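PDB 3ON5: BH1974 protein from Bacillus halodurans, which belongs to the XdhC/CoxI family and probably serves the maturation of molybdenum-containing hydroxylases such as xanthine dehydrogenase. Local coordinates for residues A[266-271]-A[277-282]; A[177-182]-A[189-194]; A[56-61]-A[76-81]. All blocks are in the same frame, centred on the assembly; numbering follows the deposited sequence.

Interaction 1. Residues A[266-271]-A[277-282]; sequences VLIMTH and QEILHF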
loop_
_atom_site.group_PDB
_atom_site.type_symbol
_atom_site.label_atom_id
_atom_site.label_comp_id
_atom_site.label_asym_id
_atom_site.label_seq_id
_atom_site.Cartn_x
_atom_site.Cartn_y
_atom_site.Cartn_z
ATOM N N VAL A 266 14.539 20.521 31.149
ATOM C CA VAL A 266 13.784 21.759 31.006
ATOM C C VAL A 266 14.315 22.529 29.797
ATOM O O VAL A 266 15.533 22.599 29.564
ATOM C CB VAL A 266 13.790 22.625 32.290
ATOM C CG1 VAL A 266 13.034 23.938 32.072
ATOM C CG2 VAL A 266 13.188 21.856 33.469
ATOM N N LEU A 267 13.374 23.121 29.041
ATOM C CA LEU A 267 13.634 23.923 27.861
ATOM C C LEU A 267 12.826 25.217 27.954
ATOM O O LEU A 267 11.594 25.180 27.931
ATOM C CB LEU A 267 13.249 23.069 26.662
ATOM C CG LEU A 267 14.004 23.210 25.355
ATOM C CD1 LEU A 267 15.504 23.255 25.544
ATOM C CD2 LEU A 267 13.699 22.047 24.540
ATOM N N ILE A 268 13.528 26.340 28.181
ATOM C CA ILE A 268 12.984 27.686 28.362
ATOM C C ILE A 268 13.031 28.407 27.012
ATOM O O ILE A 268 14.116 28.790 26.555
ATOM C CB ILE A 268 13.780 28.456 29.470
ATOM C CG1 ILE A 268 13.995 27.616 30.746
ATOM C CG2 ILE A 268 13.129 29.776 29.790
ATOM C CD1 ILE A 268 14.838 28.308 31.849
HETATM N N MSE A 269 11.872 28.590 26.358
HETATM C CA MSE A 269 11.850 29.244 25.039
HETATM C C MSE A 269 10.565 30.032 24.838
HETATM O O MSE A 269 9.851 29.832 23.839
HETATM C CB MSE A 269 12.024 28.218 23.922
HETATM C CG MSE A 269 11.274 26.905 24.151
HETATM SE SE MSE A 269 11.748 25.642 22.775
HETATM C CE MSE A 269 13.640 25.783 22.868
ATOM N N THR A 270 10.309 30.972 25.777
ATOM C CA THR A 270 9.104 31.792 25.779
ATOM C C THR A 270 9.280 33.030 24.907
ATOM O O THR A 270 8.280 33.594 24.480
ATOM C CB THR A 270 8.695 32.216 27.207
ATOM O OG1 THR A 270 9.574 33.229 27.689
ATOM C CG2 THR A 270 8.620 31.056 28.185
ATOM N N HIS A 271 10.542 33.470 24.671
ATOM C CA HIS A 271 10.912 34.674 23.906
ATOM C C HIS A 271 10.513 35.937 24.671
ATOM O O HIS A 271 10.458 37.009 24.085
ATOM C CB HIS A 271 10.291 34.688 22.490
ATOM C CG HIS A 271 10.719 33.548 21.625
ATOM N ND1 HIS A 271 11.913 33.580 20.944
ATOM C CD2 HIS A 271 10.076 32.396 21.323
ATOM C CE1 HIS A 271 11.975 32.444 20.265
ATOM N NE2 HIS A 271 10.894 31.692 20.466
ATOM N N GLN A 277 13.181 34.740 32.938
ATOM C CA GLN A 277 13.857 35.062 34.175
ATOM C C GLN A 277 13.115 34.468 35.387
ATOM O O GLN A 277 13.807 33.965 36.268
ATOM C CB GLN A 277 13.997 36.573 34.324
ATOM C CG GLN A 277 14.997 36.948 35.398
ATOM C CD GLN A 277 15.156 38.425 35.528
ATOM O OE1 GLN A 277 14.214 39.137 35.893
ATOM N NE2 GLN A 277 16.379 38.903 35.309
ATOM N N GLU A 278 11.744 34.472 35.446
ATOM C CA GLU A 278 11.111 33.872 36.638
ATOM C C GLU A 278 11.298 32.364 36.589
ATOM O O GLU A 278 11.605 31.784 37.629
ATOM C CB GLU A 278 9.611 34.246 36.895
ATOM C CG GLU A 278 8.477 33.774 35.977
ATOM C CD GLU A 278 7.091 34.268 36.410
ATOM O OE1 GLU A 278 7.035 35.062 37.380
ATOM O OE2 GLU A 278 6.067 33.885 35.786
ATOM N N ILE A 279 11.237 31.750 35.377
ATOM C CA ILE A 279 11.418 30.296 35.217
ATOM C C ILE A 279 12.836 29.887 35.691
ATOM O O ILE A 279 12.948 29.035 36.572
ATOM C CB ILE A 279 11.154 29.825 33.777
ATOM C CG1 ILE A 279 9.761 30.265 33.288
ATOM C CG2 ILE A 279 11.316 28.303 33.690
ATOM C CD1 ILE A 279 9.572 30.220 31.826
ATOM N N LEU A 280 13.882 30.535 35.153
ATOM C CA LEU A 280 15.273 30.247 35.490
ATOM C C LEU A 280 15.574 30.457 36.989
ATOM O O LEU A 280 16.163 29.576 37.608
ATOM C CB LEU A 280 16.203 31.130 34.655
ATOM C CG LEU A 280 17.714 30.956 34.872
ATOM C CD1 LEU A 280 18.166 29.540 34.572
ATOM C CD2 LEU A 280 18.482 31.959 34.038
ATOM N N HIS A 281 15.166 31.597 37.565
ATOM C CA HIS A 281 15.403 31.931 38.968
ATOM C C HIS A 281 14.765 30.918 39.894
ATOM O O HIS A 281 15.314 30.670 40.959
ATOM C CB HIS A 281 14.880 33.327 39.285
ATOM C CG HIS A 281 15.806 34.423 38.832
ATOM N ND1 HIS A 281 16.206 35.435 39.688
ATOM C CD2 HIS A 281 16.459 34.574 37.657
ATOM C CE1 HIS A 281 17.041 36.193 38.989
ATOM N NE2 HIS A 281 17.227 35.710 37.764
ATOM N N PHE A 282 13.643 30.298 39.488
ATOM C CA PHE A 282 12.964 29.296 40.300
ATOM C C PHE A 282 13.759 27.994 40.308
ATOM O O PHE A 282 13.917 27.384 41.363
ATOM C CB PHE A 282 11.530 29.057 39.788
ATOM C CG PHE A 282 10.771 27.984 40.530
ATOM C CD1 PHE A 282 10.884 26.645 40.162
ATOM C CD2 PHE A 282 9.931 28.310 41.589
ATOM C CE1 PHE A 282 10.194 25.646 40.866
ATOM C CE2 PHE A 282 9.240 27.313 42.289
ATOM C CZ PHE A 282 9.385 25.989 41.931
#
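I268 and I279 meet with the same first torsion: in each, CG1 stands anti to the carbonyl carbon (chi1 -47° and -55°) and CG2 anti to the backbone N. The two branched chains lie alongside each other, pointing opposite ways. I268 CD1 lies 4.0 Å from I279 CG2, while I268 CG2 lies 4.1 Å from I279 CD1. I268 CD1 also lies 4.1 Å from the backbone N of L280, with L280 CB just beyond. At the far end of the contact T270 and I279 come tip to tip, T270 CG2 being 3.9 Å from I279 CD1. The threonine's CG2 is anti to its carbonyl carbon and meets I279, while OG1 (chi1 74°) is hydrogen-bonded to D276. No hydrogen bond crosses between the segments; the joint is wholly apolar and buried. It is the strand-to-helix packing of a beta-alpha-beta unit in the Rossmann-type domain: strand 265-268 runs into helix 273-283, which leads on to strand 290-293. I279 also touches F205 on strand 200-205, and I268 and L280 both touch I293, so the helix covers strand 265-268 and touches both its neighbours in the parallel sheet.

Interaction 2. Residues A[177-182]-A[189-194]; sequences VEWIRK and PLMFTH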
loop_
_atom_site.group_PDB
_atom_site.type_symbol
_atom_site.label_atom_id
_atom_site.label_comp_id
_atom_site.label_asym_id
_atom_site.label_seq_id
_atom_site.Cartn_x
_atom_site.Cartn_y
_atom_site.Cartn_z
ATOM N N VAL A 177 17.143 -10.721 43.812
ATOM C CA VAL A 177 18.112 -9.660 44.116
ATOM C C VAL A 177 19.409 -10.271 44.684
ATOM O O VAL A 177 20.504 -9.909 44.236
ATOM C CB VAL A 177 17.520 -8.612 45.098
ATOM C CG1 VAL A 177 18.496 -7.461 45.336
ATOM C CG2 VAL A 177 16.202 -8.073 44.581
ATOM N N GLU A 178 19.280 -11.208 45.646
ATOM C CA GLU A 178 20.440 -11.836 46.268
ATOM C C GLU A 178 21.130 -12.780 45.263
ATOM O O GLU A 178 22.351 -12.918 45.307
ATOM C CB GLU A 178 20.054 -12.574 47.557
ATOM C CG GLU A 178 21.247 -12.837 48.467
ATOM C CD GLU A 178 21.026 -12.447 49.913
ATOM O OE1 GLU A 178 20.105 -13.000 50.553
ATOM O OE2 GLU A 178 21.809 -11.609 50.416
ATOM N N TRP A 179 20.363 -13.378 44.335
ATOM C CA TRP A 179 20.904 -14.262 43.300
ATOM C C TRP A 179 21.786 -13.468 42.326
ATOM O O TRP A 179 22.819 -13.978 41.885
ATOM C CB TRP A 179 19.767 -14.979 42.540
ATOM C CG TRP A 179 20.251 -15.940 41.504
ATOM C CD1 TRP A 179 20.642 -17.228 41.708
ATOM C CD2 TRP A 179 20.405 -15.689 40.102
ATOM N NE1 TRP A 179 21.035 -17.798 40.519
ATOM C CE2 TRP A 179 20.900 -16.877 39.516
ATOM C CE3 TRP A 179 20.163 -14.578 39.275
ATOM C CZ2 TRP A 179 21.155 -16.987 38.150
ATOM C CZ3 TRP A 179 20.410 -14.695 37.918
ATOM C CH2 TRP A 179 20.902 -15.886 37.371
ATOM N N ILE A 180 21.371 -12.224 41.998
ATOM C CA ILE A 180 22.086 -11.336 41.076
ATOM C C ILE A 180 23.395 -10.878 41.722
ATOM O O ILE A 180 24.446 -11.047 41.103
ATOM C CB ILE A 180 21.225 -10.114 40.627
ATOM C CG1 ILE A 180 19.962 -10.571 39.890
ATOM C CG2 ILE A 180 22.050 -9.155 39.741
ATOM C CD1 ILE A 180 18.908 -9.524 39.762
ATOM N N ARG A 181 23.343 -10.308 42.955
ATOM C CA ARG A 181 24.543 -9.783 43.617
ATOM C C ARG A 181 25.593 -10.893 43.812
ATOM O O ARG A 181 26.773 -10.627 43.579
ATOM C CB ARG A 181 24.235 -9.079 44.953
ATOM C CG ARG A 181 23.355 -9.782 45.963
ATOM C CD ARG A 181 23.308 -9.013 47.278
ATOM N NE ARG A 181 22.723 -7.671 47.167
ATOM C CZ ARG A 181 21.506 -7.339 47.596
ATOM N NH1 ARG A 181 20.733 -8.241 48.192
ATOM N NH2 ARG A 181 21.066 -6.095 47.463
ATOM N N LYS A 182 25.160 -12.137 44.110
ATOM C CA LYS A 182 26.049 -13.286 44.321
ATOM C C LYS A 182 26.368 -14.040 42.992
ATOM O O LYS A 182 26.610 -15.251 43.033
ATOM C CB LYS A 182 25.414 -14.256 45.335
ATOM N N PRO A 189 27.541 -15.867 32.096
ATOM C CA PRO A 189 26.853 -15.818 30.784
ATOM C C PRO A 189 25.382 -16.295 30.802
ATOM O O PRO A 189 24.627 -15.912 29.911
ATOM C CB PRO A 189 27.684 -16.761 29.919
ATOM C CG PRO A 189 29.053 -16.701 30.519
ATOM C CD PRO A 189 28.863 -16.520 31.999
ATOM N N LEU A 190 24.958 -17.057 31.835
ATOM C CA LEU A 190 23.594 -17.574 31.941
ATOM C C LEU A 190 22.625 -16.574 32.644
ATOM O O LEU A 190 21.525 -16.977 33.021
ATOM C CB LEU A 190 23.581 -18.931 32.694
ATOM C CG LEU A 190 24.342 -20.118 32.083
ATOM C CD1 LEU A 190 24.092 -21.366 32.880
ATOM C CD2 LEU A 190 23.920 -20.398 30.653
HETATM N N MSE A 191 23.011 -15.277 32.760
HETATM C CA MSE A 191 22.203 -14.220 33.356
HETATM C C MSE A 191 22.090 -13.022 32.429
HETATM O O MSE A 191 23.107 -12.547 31.915
HETATM C CB MSE A 191 22.792 -13.763 34.697
HETATM C CG MSE A 191 21.915 -12.723 35.419
HETATM SE SE MSE A 191 22.813 -11.715 36.821
HETATM C CE MSE A 191 23.952 -10.630 35.707
ATOM N N PHE A 192 20.851 -12.520 32.251
ATOM C CA PHE A 192 20.527 -11.332 31.482
ATOM C C PHE A 192 19.673 -10.408 32.335
ATOM O O PHE A 192 18.697 -10.851 32.939
ATOM C CB PHE A 192 19.833 -11.662 30.153
ATOM C CG PHE A 192 19.359 -10.424 29.428
ATOM C CD1 PHE A 192 20.249 -9.637 28.704
ATOM C CD2 PHE A 192 18.026 -10.027 29.497
ATOM C CE1 PHE A 192 19.815 -8.480 28.066
ATOM C CE2 PHE A 192 17.594 -8.863 28.860
ATOM C CZ PHE A 192 18.490 -8.100 28.149
ATOM N N THR A 193 20.036 -9.121 32.376
ATOM C CA THR A 193 19.314 -8.097 33.121
ATOM C C THR A 193 18.989 -6.937 32.208
ATOM O O THR A 193 19.738 -6.636 31.275
ATOM C CB THR A 193 20.100 -7.618 34.355
ATOM O OG1 THR A 193 21.357 -7.080 33.938
ATOM C CG2 THR A 193 20.293 -8.714 35.399
ATOM N N HIS A 194 17.867 -6.281 32.489
ATOM C CA HIS A 194 17.363 -5.138 31.756
ATOM C C HIS A 194 16.453 -4.322 32.642
ATOM O O HIS A 194 15.601 -4.883 33.326
ATOM C CB HIS A 194 16.623 -5.605 30.496
ATOM C CG HIS A 194 16.074 -4.482 29.685
ATOM N ND1 HIS A 194 16.824 -3.880 28.688
ATOM C CD2 HIS A 194 14.875 -3.869 29.768
ATOM C CE1 HIS A 194 16.055 -2.927 28.192
ATOM N NE2 HIS A 194 14.869 -2.886 28.807
#
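M191 carries this contact from the strand side, meeting W179 and I180 of the helix. Its CG packs 3.5 Å from W179 CZ3, and its CB lies 3.9 Å from W179 CH2, so the approach is to the outer corner of the indole's six-membered ring, oblique to it. The tryptophan and the M191 chain run alongside each other from opposite ends, one coming from the helix and the other from the strand. M191 is modelled as selenomethionine, and its SE lies 5.0 Å from the centroid of that six-membered ring, 52° off the ring normal: a Met-aromatic contact seen at a slant. The same SE stands 4.0 Å from I180 CG2, the M191 chain passing roughly perpendicular to that of I180. With CG anti to the backbone N (chi1 -176°) and chi2 also extended (-162°), the M191 chain carries CG and SE out from the strand to the helix.

The contact joins helix 176-181 to strand 191-196, an outermost strand of the antiparallel sheet in the central domain; the connection between them has neither helix nor strand. No hydrogen bond joins the two segments.

Farther out, the indole of W179 is met edge-to-face by W171 and touches K148, while I180 rests on F144 and I161 of the sheet and on F355, the last residue of the model. I183, just past the helix, also touches M191. On the strand, L190, F192 and H194 form backbone hydrogen bonds with strand 143-149, fixing the backbone from which M191 projects. F192 points away from the helix and packs on T40 and I42 of strand 36-46.

Interaction 3. Residues A[56-61]-A[76-81]; sequences MLFQED and DLTIKA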
loop_
_atom_site.group_PDB
_atom_site.type_symbol
_atom_site.label_atom_id
_atom_site.label_comp_id
_atom_site.label_asym_id
_atom_site.label_seq_id
_atom_site.Cartn_x
_atom_site.Cartn_y
_atom_site.Cartn_z
HETATM N N MSE A 56 12.450 -6.661 20.074
HETATM C CA MSE A 56 11.692 -6.767 18.856
HETATM C C MSE A 56 10.560 -7.773 19.024
HETATM O O MSE A 56 10.756 -8.809 19.676
HETATM C CB MSE A 56 12.677 -7.222 17.777
HETATM C CG MSE A 56 12.109 -7.256 16.442
HETATM SE SE MSE A 56 13.416 -7.982 15.253
HETATM C CE MSE A 56 12.185 -7.720 13.701
ATOM N N LEU A 57 9.397 -7.501 18.418
ATOM C CA LEU A 57 8.257 -8.396 18.507
ATOM C C LEU A 57 7.955 -9.061 17.182
ATOM O O LEU A 57 7.777 -8.387 16.183
ATOM C CB LEU A 57 7.018 -7.637 18.985
ATOM C CG LEU A 57 6.984 -7.260 20.462
ATOM C CD1 LEU A 57 5.880 -6.251 20.738
ATOM C CD2 LEU A 57 6.809 -8.491 21.352
ATOM N N PHE A 58 7.882 -10.387 17.180
ATOM C CA PHE A 58 7.461 -11.184 16.033
ATOM C C PHE A 58 6.039 -11.572 16.272
ATOM O O PHE A 58 5.715 -12.154 17.307
ATOM C CB PHE A 58 8.363 -12.402 15.787
ATOM C CG PHE A 58 9.738 -12.017 15.299
ATOM C CD1 PHE A 58 9.983 -11.828 13.941
ATOM C CD2 PHE A 58 10.781 -11.806 16.200
ATOM C CE1 PHE A 58 11.225 -11.411 13.492
ATOM C CE2 PHE A 58 12.033 -11.404 15.748
ATOM C CZ PHE A 58 12.240 -11.194 14.392
ATOM N N GLN A 59 5.172 -11.155 15.360
ATOM C CA GLN A 59 3.738 -11.353 15.479
ATOM C C GLN A 59 3.233 -12.292 14.406
ATOM O O GLN A 59 3.867 -12.440 13.346
ATOM C CB GLN A 59 3.023 -9.996 15.381
ATOM C CG GLN A 59 3.552 -8.959 16.358
ATOM C CD GLN A 59 2.836 -7.656 16.251
ATOM O OE1 GLN A 59 2.444 -7.069 17.258
ATOM N NE2 GLN A 59 2.598 -7.198 15.032
ATOM N N GLU A 60 2.067 -12.912 14.684
ATOM C CA GLU A 60 1.390 -13.842 13.790
ATOM C C GLU A 60 0.937 -13.135 12.506
ATOM O O GLU A 60 1.049 -13.725 11.432
ATOM C CB GLU A 60 0.192 -14.487 14.491
ATOM C CG GLU A 60 -0.369 -15.610 13.652
ATOM C CD GLU A 60 -1.531 -16.400 14.196
ATOM O OE1 GLU A 60 -2.316 -15.847 14.997
ATOM O OE2 GLU A 60 -1.722 -17.541 13.723
ATOM N N ASP A 61 0.479 -11.871 12.609
ATOM C CA ASP A 61 -0.011 -11.072 11.477
ATOM C C ASP A 61 1.129 -10.722 10.439
ATOM O O ASP A 61 0.867 -10.033 9.439
ATOM C CB ASP A 61 -0.674 -9.775 11.991
ATOM C CG ASP A 61 0.212 -8.774 12.687
ATOM O OD1 ASP A 61 1.432 -8.996 12.732
ATOM O OD2 ASP A 61 -0.315 -7.743 13.160
ATOM N N ASP A 76 15.149 -14.880 8.953
ATOM C CA ASP A 76 15.428 -16.176 9.590
ATOM C C ASP A 76 14.741 -16.268 10.963
ATOM O O ASP A 76 14.148 -17.306 11.285
ATOM C CB ASP A 76 16.939 -16.420 9.739
ATOM C CG ASP A 76 17.291 -17.812 10.243
ATOM O OD1 ASP A 76 16.851 -18.803 9.614
ATOM O OD2 ASP A 76 18.041 -17.911 11.238
ATOM N N LEU A 77 14.811 -15.185 11.758
ATOM C CA LEU A 77 14.162 -15.114 13.061
ATOM C C LEU A 77 12.674 -15.406 12.951
ATOM O O LEU A 77 12.166 -16.162 13.764
ATOM C CB LEU A 77 14.369 -13.750 13.712
ATOM C CG LEU A 77 15.739 -13.474 14.295
ATOM C CD1 LEU A 77 15.838 -12.032 14.790
ATOM C CD2 LEU A 77 16.043 -14.428 15.439
ATOM N N THR A 78 11.998 -14.879 11.913
ATOM C CA THR A 78 10.566 -15.075 11.672
ATOM C C THR A 78 10.222 -16.578 11.677
ATOM O O THR A 78 9.214 -16.973 12.272
ATOM C CB THR A 78 10.177 -14.412 10.364
ATOM O OG1 THR A 78 10.310 -13.004 10.532
ATOM C CG2 THR A 78 8.758 -14.713 9.963
ATOM N N ILE A 79 11.076 -17.399 11.046
ATOM C CA ILE A 79 10.903 -18.845 10.961
ATOM C C ILE A 79 11.181 -19.426 12.347
ATOM O O ILE A 79 10.388 -20.247 12.818
ATOM C CB ILE A 79 11.809 -19.461 9.830
ATOM C CG1 ILE A 79 11.200 -19.234 8.420
ATOM C CG2 ILE A 79 12.009 -20.976 10.009
ATOM C CD1 ILE A 79 11.000 -17.810 7.935
ATOM N N LYS A 80 12.284 -18.990 13.005
ATOM C CA LYS A 80 12.652 -19.450 14.357
ATOM C C LYS A 80 11.527 -19.110 15.365
ATOM O O LYS A 80 11.125 -19.975 16.143
ATOM C CB LYS A 80 13.986 -18.831 14.818
ATOM C CG LYS A 80 15.198 -19.050 13.908
ATOM C CD LYS A 80 15.835 -20.425 13.948
ATOM C CE LYS A 80 17.027 -20.417 13.022
ATOM N NZ LYS A 80 17.789 -21.688 13.038
ATOM N N ALA A 81 10.980 -17.874 15.293
ATOM C CA ALA A 81 9.884 -17.379 16.137
ATOM C C ALA A 81 8.647 -18.244 15.997
ATOM O O ALA A 81 8.010 -18.551 16.990
ATOM C CB ALA A 81 9.550 -15.944 15.779
#
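F58 fills the close-packed part of this contact, its ring and CB meeting one flank of the helix. The far end of the ring meets L77: F58 CZ lies 3.4 Å from L77 CB, and F58 CZ is 3.7 Å from L77 CD1, the two side chains crossing at about a right angle. At the root, F58 CB packs 3.7 Å from A81 CB, one helical turn further on. A chi1 of -69°, CG anti to the carbonyl carbon, sends the ring along the helix toward L77.

F58, L77 and A81 are all buried, whereas T78 and the neighbouring I79 are partly exposed and mark the looser side. T78 OG1 lies 3.5 Å from F58 CE1, an oblique approach with no hydrogen bond to the ring; the hydroxyl is instead bonded to the backbone O of E74, one turn back. I79, next in sequence, packs on I79 of the third subunit. With an alanine at F58, L77 and A81 would probably lose their common partner and a gap would be likely to open between strand and helix.

Strand 56-59 and helix 76-81 cross at -63° with their axes 9.0 Å apart, an alpha-on-beta layer in the XdhC/CoxI-family part of the chain. Around it, F58 and T78 both touch Q64 of strand 64-65, L77 reaches Y95 of strand 91-96, and from L57 the strand's other face packs on helix 22-30.

In the fold
The three contacts lie in series along the chain, in three different parts of the protein: the XdhC/CoxI part, the central domain and the Rossmann domain. None touches another. Interactions 2 and 3 are the nearer pair, their centres 27 Å apart and nearest atoms about 10 Å; strand 36-46, on which the strand of interaction 2 leans, pairs with strand 55-59 of interaction 3. Interaction 1 lies across the chain's centre, 43 Å from interaction 2 and 47 Å from interaction 3, centre to centre. Between subunits the elements do meet: E60, in segment 56-61, forms a salt bridge with K275 of the fourth subunit, on that subunit's helix 273-283. Separately, H271 meets Y49 of the second subunit edge-to-face.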